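Local coordinates for BZLF1 trans-activator protein (Human herpesvirus 4, PDB 2C9L), which acts as a bZIP transcription factor that binds DNA as a homodimer and switches Epstein-Barr virus from latency to the lytic cycle, at the interface of chains A and B. Residues are numbered along the deposited sequence; one frame, centred on the assembly and turned at random. Chains: chain A/B, BZLF1 trans-activator protein.

Contact 1 and contact 2 lie along the same two-fold bZIP coiled coil, with the centres of their C-alpha atoms about 20 Å apart. Both use the long helices, 2-48 in chain A and 6-48 in chain B. Both also use the chain A tail, which turns back after the helix and runs beside the coiled coil. In contact 1 the tail and the short helix 54-57 add apolar groups near the zipper's C-terminal end. In contact 2 the tail's last residues reach the N-terminal part of the zipper. The twin contacts place the chain B tail on the opposite flank, so each protomer embraces its partner.

Contact 1: the interface of chains A and B. Residues chain A 45, 49, 52, 54, 57-58; chain B 40-41, 44-45, 48.
A:Leu45 and B:Leu45 form the apolar centre of this patch, near the C-terminal end of the bZIP leucine zipper. The two side chains lie alongside each other and run antiparallel. The CD1 methyls of A:Leu45 and B:Leu45 are 3.3 Å apart, which is tight packing. Both side chains hold CG anti to the backbone N (chi1 -177° in A:Leu45, -171° in B:Leu45). The other branch of A:Leu45 turns to B:Leu44 and crosses it at about a right angle. There the two CD2 methyls, of A:Leu45 and B:Leu44, stand 3.7 Å apart. B:Leu44 has more of its surface hidden by chain A than any other residue of the patch has hidden by its partner chain. B:Leu44 CD2 also faces A:Ile57 CG2, 4.1 Å away, and lies near the tip of A:Ile58.

The chain A tail thus widens the zipper core with side chains from beyond the long helix. A:Ile58 reaches in with its extended branch. CG1 is anti to the carbonyl carbon, and chi2 of 179° stretches the branch towards chain B. A:Ile58 CD1 presses on B:Leu41 CD2 at 3.4 Å, another tight contact. A:Val54 CG1 meets the same B:Leu41 CD2 methyl at 4.0 Å, its side chain crossing that of B:Leu41 at about a right angle.

At the C-terminal end, B:Met48 bends at chi2 and chi3. The terminal methyl B:Met48 CE meets A:Leu52 CD2 tip to tip at 3.9 Å. A:Cys49 SG packs more loosely on the side of B:Met48, 4.1 Å from B:Met48 CB.

B:Arg40 forms the polar rim beside A:Ile58. Its chain bends at chi3, and the guanidinium NH2 comes near the CG2 branch of A:Ile58. The aliphatic start of B:Arg40 and its carbonyl lie beside A:Ile58 CD1. B:Arg40 makes no polar bond to chain A in this patch; it contributes packing.

Contact 2: the interface of chains A and B. Residues chain A 27, 30-31, 35, 62-63; chain B 26-27, 30-31, 34.
B:Lys34 leaves the long helix with CG anti to the carbonyl carbon (chi1 -62°), then bends at chi2 and again at chi4. These turns carry its ammonium NZ to the chain A tail, on the flank of the bZIP coiled coil. A:Asp63, the last residue of chain A, sets CG anti to its own carbonyl carbon. Its carboxylate meets the lysine with the two side chains crossing at about a right angle. A:Ser35 has OG anti to the backbone N (chi1 -171°), which turns the hydroxyl towards the same carboxylate.

The lysine and the carboxylate form a salt bridge with hydrogen bonds to both oxygens. A:Asp63 OD1 accepts through its syn lone pair, the one on the side of the other oxygen, from B:Lys34 NZ at 2.8 Å. The bond from B:Lys34 NZ to A:Asp63 OD2 is 2.5 Å long and comes from above the carboxylate plane, 26° out of it. A:Ser35 OG, from the same chain as the aspartate, also donates to A:Asp63 OD2 at 2.8 Å. It too arrives from above the plane. OD2 therefore accepts from two donors, which would help fix the carboxylate's rotation and probably stabilise its negative charge. A:Asp63 is poorly ordered, so the salt bridge and its geometry should be read with caution. The bond between B:Lys34 NZ and A:Ser35 OG is weak. The backbone carbonyl of A:Pro62 lies beside B:Lys34 CE.

B:His26 NE2 lies near the terminal carboxylate of A:Asp63, too far for a bond in the model; if protonated it might still stabilise that charge. Within chain B, B:Val30 CG2 covers one face of the imidazole towards its rim. Between the helices, the small A:Ala31 and B:Ala31 let the two backbones come close. B:Ala31 CB meets A:Val30 CG1 at 3.9 Å, and in the reciprocal contact A:Ala31 CB meets B:Val30 CG1 at 4.0 Å. A:Tyr27 and B:Tyr27 meet through their CB atoms, 3.9 Å apart, while their rings point away from this meeting point.

Contact 1: the interface of chains A and B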
ATOM      1  N   LEU A  45     -22.113  -5.642   2.959  1.00 37.48           N
ATOM      2  CA  LEU A  45     -22.767  -6.364   1.879  1.00 41.81           C
ATOM      3  C   LEU A  45     -23.462  -7.599   2.431  1.00 43.84           C
ATOM      4  O   LEU A  45     -24.517  -8.006   1.944  1.00 40.26           O
ATOM      5  CB  LEU A  45     -21.740  -6.775   0.827  1.00 44.07           C
ATOM      6  CG  LEU A  45     -22.249  -7.487  -0.426  1.00 55.93           C
ATOM      7  CD1 LEU A  45     -23.346  -6.661  -1.097  1.00 50.20           C
ATOM      8  CD2 LEU A  45     -21.081  -7.707  -1.378  1.00 51.22           C
ATOM      9  N   CYS A  49     -27.314  -8.240   2.211  1.00 50.53           N
ATOM     10  CA  CYS A  49     -27.641  -9.440   1.444  1.00 45.81           C
ATOM     11  C   CYS A  49     -27.185 -10.682   2.203  1.00 51.86           C
ATOM     12  O   CYS A  49     -26.247 -11.374   1.798  1.00 46.34           O
ATOM     13  CB  CYS A  49     -26.970  -9.390   0.073  1.00 45.29           C
ATOM     14  SG  CYS A  49     -27.399  -7.930  -0.904  1.00 58.53           S
ATOM     15  N   LEU A  52     -26.084 -13.845   0.421  1.00 56.24           N
ATOM     16  CA  LEU A  52     -25.016 -13.811  -0.573  1.00 56.29           C
ATOM     17  C   LEU A  52     -23.657 -14.257  -0.022  1.00 57.59           C
ATOM     18  O   LEU A  52     -23.214 -13.783   1.027  1.00 49.56           O
ATOM     19  CB  LEU A  52     -24.906 -12.395  -1.152  1.00 51.80           C
ATOM     20  CG  LEU A  52     -23.951 -12.174  -2.326  1.00 57.03           C
ATOM     21  CD1 LEU A  52     -24.359 -13.051  -3.499  1.00 59.06           C
ATOM     22  CD2 LEU A  52     -23.975 -10.706  -2.722  1.00 57.45           C
ATOM     23  N   VAL A  54     -20.317 -13.677  -0.261  1.00 43.79           N
ATOM     24  CA  VAL A  54     -19.322 -12.730  -0.744  1.00 50.90           C
ATOM     25  C   VAL A  54     -17.940 -13.334  -0.993  1.00 52.16           C
ATOM     26  O   VAL A  54     -17.354 -13.137  -2.056  1.00 55.25           O
ATOM     27  CB  VAL A  54     -19.172 -11.556   0.234  1.00 49.50           C
ATOM     28  CG1 VAL A  54     -18.253 -10.507  -0.356  1.00 41.75           C
ATOM     29  CG2 VAL A  54     -20.544 -10.965   0.544  1.00 50.54           C
ATOM     30  N   ILE A  57     -17.691 -14.976  -4.305  1.00 59.22           N
ATOM     31  CA  ILE A  57     -17.762 -14.103  -5.469  1.00 58.87           C
ATOM     32  C   ILE A  57     -16.449 -13.351  -5.638  1.00 58.39           C
ATOM     33  O   ILE A  57     -15.733 -13.536  -6.625  1.00 61.45           O
ATOM     34  CB  ILE A  57     -18.901 -13.079  -5.323  1.00 55.23           C
ATOM     35  CG1 ILE A  57     -20.240 -13.808  -5.215  1.00 60.61           C
ATOM     36  CG2 ILE A  57     -18.895 -12.121  -6.503  1.00 57.67           C
ATOM     37  CD1 ILE A  57     -21.408 -12.888  -4.966  1.00 69.34           C
ATOM     38  N   ILE A  58     -16.144 -12.493  -4.671  1.00 53.57           N
ATOM     39  CA  ILE A  58     -14.913 -11.718  -4.703  1.00 54.95           C
ATOM     40  C   ILE A  58     -13.968 -12.310  -3.672  1.00 55.80           C
ATOM     41  O   ILE A  58     -13.927 -11.870  -2.522  1.00 53.04           O
ATOM     42  CB  ILE A  58     -15.173 -10.236  -4.367  1.00 58.97           C
ATOM     43  CG1 ILE A  58     -16.217  -9.662  -5.328  1.00 50.93           C
ATOM     44  CG2 ILE A  58     -13.873  -9.442  -4.471  1.00 56.19           C
ATOM     45  CD1 ILE A  58     -16.563  -8.205  -5.064  1.00 51.48           C
TER
ATOM     46  N   ARG B  40     -14.436  -3.400  -6.720  1.00 49.10           N
ATOM     47  CA  ARG B  40     -15.334  -4.454  -7.180  1.00 55.11           C
ATOM     48  C   ARG B  40     -16.442  -4.677  -6.150  1.00 53.46           C
ATOM     49  O   ARG B  40     -17.580  -4.981  -6.505  1.00 53.71           O
ATOM     50  CB  ARG B  40     -14.569  -5.761  -7.413  1.00 52.21           C
ATOM     51  CG  ARG B  40     -13.498  -5.677  -8.493  1.00 66.65           C
ATOM     52  CD  ARG B  40     -13.236  -7.038  -9.135  1.00 70.08           C
ATOM     53  NE  ARG B  40     -12.653  -8.016  -8.216  1.00 80.57           N
ATOM     54  CZ  ARG B  40     -11.387  -8.004  -7.806  1.00 84.24           C
ATOM     55  NH1 ARG B  40     -10.555  -7.063  -8.229  1.00 84.72           N
ATOM     56  NH2 ARG B  40     -10.949  -8.943  -6.978  1.00 84.68           N
ATOM     57  N   LEU B  41     -16.101  -4.521  -4.873  1.00 50.06           N
ATOM     58  CA  LEU B  41     -17.077  -4.691  -3.803  1.00 49.68           C
ATOM     59  C   LEU B  41     -18.083  -3.550  -3.836  1.00 47.87           C
ATOM     60  O   LEU B  41     -19.278  -3.772  -3.673  1.00 47.59           O
ATOM     61  CB  LEU B  41     -16.382  -4.726  -2.438  1.00 42.94           C
ATOM     62  CG  LEU B  41     -15.598  -5.995  -2.106  1.00 40.53           C
ATOM     63  CD1 LEU B  41     -14.674  -5.739  -0.927  1.00 36.11           C
ATOM     64  CD2 LEU B  41     -16.569  -7.128  -1.807  1.00 33.70           C
ATOM     65  N   LEU B  44     -20.447  -4.137  -6.694  1.00 62.89           N
ATOM     66  CA  LEU B  44     -21.360  -5.237  -6.398  1.00 55.15           C
ATOM     67  C   LEU B  44     -22.484  -4.772  -5.477  1.00 50.69           C
ATOM     68  O   LEU B  44     -23.640  -5.139  -5.664  1.00 48.31           O
ATOM     69  CB  LEU B  44     -20.609  -6.398  -5.740  1.00 52.38           C
ATOM     70  CG  LEU B  44     -21.434  -7.671  -5.519  1.00 50.32           C
ATOM     71  CD1 LEU B  44     -21.993  -8.144  -6.850  1.00 50.29           C
ATOM     72  CD2 LEU B  44     -20.575  -8.758  -4.891  1.00 47.68           C
ATOM     73  N   LEU B  45     -22.141  -3.957  -4.488  1.00 45.39           N
ATOM     74  CA  LEU B  45     -23.131  -3.457  -3.540  1.00 53.47           C
ATOM     75  C   LEU B  45     -24.089  -2.487  -4.227  1.00 56.35           C
ATOM     76  O   LEU B  45     -25.277  -2.439  -3.909  1.00 55.90           O
ATOM     77  CB  LEU B  45     -22.421  -2.774  -2.368  1.00 44.87           C
ATOM     78  CG  LEU B  45     -23.220  -2.334  -1.137  1.00 57.18           C
ATOM     79  CD1 LEU B  45     -24.061  -3.482  -0.590  1.00 45.61           C
ATOM     80  CD2 LEU B  45     -22.243  -1.848  -0.079  1.00 53.25           C
ATOM     81  N   MET B  48     -26.449  -4.454  -6.243  1.00 70.45           N
ATOM     82  CA  MET B  48     -27.222  -5.368  -5.408  1.00 70.95           C
ATOM     83  C   MET B  48     -28.192  -4.563  -4.553  1.00 68.26           C
ATOM     84  O   MET B  48     -29.298  -5.010  -4.255  1.00 62.90           O
ATOM     85  CB  MET B  48     -26.303  -6.198  -4.509  1.00 75.08           C
ATOM     86  CG  MET B  48     -25.487  -7.241  -5.250  1.00 78.64           C
ATOM     87  SD  MET B  48     -26.513  -8.356  -6.222  1.00 87.70           S
ATOM     88  CE  MET B  48     -26.972  -9.565  -4.987  1.00 79.16           C
TER

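Contact 2: the interface of chains A and B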
ATOM      1  N   TYR A  27       2.625   3.926   2.256  1.00 33.81           N
ATOM      2  CA  TYR A  27       2.007   2.737   1.665  1.00 29.07           C
ATOM      3  C   TYR A  27       1.702   1.658   2.687  1.00 31.51           C
ATOM      4  O   TYR A  27       0.848   0.797   2.467  1.00 30.21           O
ATOM      5  CB  TYR A  27       2.890   2.186   0.539  1.00 41.63           C
ATOM      6  CG  TYR A  27       2.752   2.993  -0.736  1.00 47.70           C
ATOM      7  CD1 TYR A  27       1.506   3.142  -1.348  1.00 53.13           C
ATOM      8  CD2 TYR A  27       3.844   3.649  -1.299  1.00 53.80           C
ATOM      9  CE1 TYR A  27       1.347   3.928  -2.484  1.00 63.84           C
ATOM     10  CE2 TYR A  27       3.695   4.442  -2.441  1.00 63.81           C
ATOM     11  CZ  TYR A  27       2.441   4.576  -3.025  1.00 62.24           C
ATOM     12  OH  TYR A  27       2.270   5.365  -4.140  1.00 73.03           O
ATOM     13  N   VAL A  30      -1.731   2.972   4.009  1.00 25.24           N
ATOM     14  CA  VAL A  30      -2.765   2.830   2.995  1.00 30.29           C
ATOM     15  C   VAL A  30      -3.141   1.356   2.813  1.00 32.92           C
ATOM     16  O   VAL A  30      -4.313   1.026   2.665  1.00 25.69           O
ATOM     17  CB  VAL A  30      -2.289   3.415   1.647  1.00 40.47           C
ATOM     18  CG1 VAL A  30      -3.164   2.920   0.508  1.00 42.18           C
ATOM     19  CG2 VAL A  30      -2.323   4.934   1.716  1.00 44.80           C
ATOM     20  N   ALA A  31      -2.142   0.477   2.821  1.00 24.17           N
ATOM     21  CA  ALA A  31      -2.393  -0.954   2.682  1.00 28.13           C
ATOM     22  C   ALA A  31      -3.324  -1.414   3.795  1.00 30.66           C
ATOM     23  O   ALA A  31      -4.249  -2.196   3.562  1.00 24.50           O
ATOM     24  CB  ALA A  31      -1.099  -1.733   2.762  1.00 21.70           C
ATOM     25  N   SER A  35      -7.285  -2.376   3.507  1.00 28.99           N
ATOM     26  CA  SER A  35      -7.606  -3.715   3.971  1.00 30.02           C
ATOM     27  C   SER A  35      -8.760  -3.674   4.972  1.00 35.57           C
ATOM     28  O   SER A  35      -9.649  -4.517   4.929  1.00 42.39           O
ATOM     29  CB  SER A  35      -6.376  -4.355   4.614  1.00 30.67           C
ATOM     30  OG  SER A  35      -6.606  -5.724   4.878  1.00 54.61           O
ATOM     31  N   PRO A  62      -4.473 -12.183   0.245  1.00 65.57           N
ATOM     32  CA  PRO A  62      -3.657 -12.182   1.459  1.00 67.71           C
ATOM     33  C   PRO A  62      -3.162 -10.771   1.761  1.00 72.60           C
ATOM     34  O   PRO A  62      -3.477  -9.824   1.036  1.00 67.22           O
ATOM     35  CB  PRO A  62      -2.522 -13.142   1.111  1.00 70.37           C
ATOM     36  CG  PRO A  62      -2.382 -12.966  -0.374  1.00 69.35           C
ATOM     37  CD  PRO A  62      -3.822 -12.959  -0.826  1.00 68.36           C
ATOM     38  N   ASP A  63      -2.395 -10.632   2.835  1.00 79.79           N
ATOM     39  CA  ASP A  63      -1.859  -9.335   3.221  1.00 79.62           C
ATOM     40  C   ASP A  63      -0.417  -9.481   3.698  1.00 80.29           C
ATOM     41  O   ASP A  63       0.041 -10.635   3.845  1.00 79.17           O
ATOM     42  CB  ASP A  63      -2.712  -8.721   4.333  1.00 85.28           C
ATOM     43  CG  ASP A  63      -4.154  -8.494   3.912  1.00 89.06           C
ATOM     44  OD1 ASP A  63      -4.857  -9.485   3.618  1.00 91.95           O
ATOM     45  OD2 ASP A  63      -4.586  -7.322   3.880  1.00 86.68           O
ATOM     46  OXT ASP A  63       0.234  -8.440   3.926  1.00 83.59           O
TER
ATOM     47  N   HIS B  26       6.330  -4.338  -1.886  1.00 26.83           N
ATOM     48  CA  HIS B  26       5.315  -5.212  -1.286  1.00 27.20           C
ATOM     49  C   HIS B  26       4.059  -4.453  -0.835  1.00 40.56           C
ATOM     50  O   HIS B  26       2.937  -4.801  -1.224  1.00 38.59           O
ATOM     51  CB  HIS B  26       5.923  -5.956  -0.096  1.00 26.14           C
ATOM     52  CG  HIS B  26       4.937  -6.774   0.677  1.00 50.96           C
ATOM     53  ND1 HIS B  26       4.317  -7.887   0.151  1.00 54.70           N
ATOM     54  CD2 HIS B  26       4.471  -6.647   1.943  1.00 50.01           C
ATOM     55  CE1 HIS B  26       3.512  -8.411   1.057  1.00 52.31           C
ATOM     56  NE2 HIS B  26       3.586  -7.678   2.154  1.00 56.26           N
ATOM     57  N   TYR B  27       4.238  -3.419  -0.011  1.00 35.78           N
ATOM     58  CA  TYR B  27       3.095  -2.645   0.468  1.00 29.61           C
ATOM     59  C   TYR B  27       2.347  -2.031  -0.697  1.00 30.56           C
ATOM     60  O   TYR B  27       1.116  -1.999  -0.713  1.00 35.18           O
ATOM     61  CB  TYR B  27       3.553  -1.540   1.425  1.00 40.53           C
ATOM     62  CG  TYR B  27       4.046  -2.053   2.756  1.00 37.99           C
ATOM     63  CD1 TYR B  27       5.166  -1.493   3.365  1.00 45.86           C
ATOM     64  CD2 TYR B  27       3.409  -3.115   3.398  1.00 37.18           C
ATOM     65  CE1 TYR B  27       5.650  -1.982   4.576  1.00 51.93           C
ATOM     66  CE2 TYR B  27       3.882  -3.612   4.612  1.00 49.59           C
ATOM     67  CZ  TYR B  27       5.007  -3.039   5.193  1.00 54.02           C
ATOM     68  OH  TYR B  27       5.504  -3.531   6.380  1.00 63.35           O
ATOM     69  N   VAL B  30       0.224  -4.704  -2.203  1.00 39.84           N
ATOM     70  CA  VAL B  30      -0.912  -5.007  -1.335  1.00 29.44           C
ATOM     71  C   VAL B  30      -1.961  -3.898  -1.455  1.00 33.75           C
ATOM     72  O   VAL B  30      -3.150  -4.168  -1.615  1.00 36.12           O
ATOM     73  CB  VAL B  30      -0.479  -5.116   0.136  1.00 35.42           C
ATOM     74  CG1 VAL B  30      -1.693  -5.250   1.031  1.00 40.11           C
ATOM     75  CG2 VAL B  30       0.450  -6.307   0.311  1.00 43.58           C
ATOM     76  N   ALA B  31      -1.509  -2.650  -1.392  1.00 30.23           N
ATOM     77  CA  ALA B  31      -2.404  -1.502  -1.474  1.00 34.03           C
ATOM     78  C   ALA B  31      -3.180  -1.482  -2.783  1.00 36.60           C
ATOM     79  O   ALA B  31      -4.379  -1.194  -2.799  1.00 42.21           O
ATOM     80  CB  ALA B  31      -1.600  -0.192  -1.311  1.00 32.69           C
ATOM     81  N   LYS B  34      -5.719  -4.512  -2.824  1.00 43.53           N
ATOM     82  CA  LYS B  34      -6.900  -4.209  -2.012  1.00 43.88           C
ATOM     83  C   LYS B  34      -7.818  -3.178  -2.659  1.00 49.39           C
ATOM     84  O   LYS B  34      -9.041  -3.336  -2.646  1.00 53.51           O
ATOM     85  CB  LYS B  34      -6.482  -3.722  -0.623  1.00 39.18           C
ATOM     86  CG  LYS B  34      -5.696  -4.754   0.156  1.00 47.29           C
ATOM     87  CD  LYS B  34      -6.451  -6.074   0.210  1.00 50.09           C
ATOM     88  CE  LYS B  34      -5.654  -7.140   0.944  1.00 71.84           C
ATOM     89  NZ  LYS B  34      -6.399  -7.652   2.141  1.00 72.07           N
TER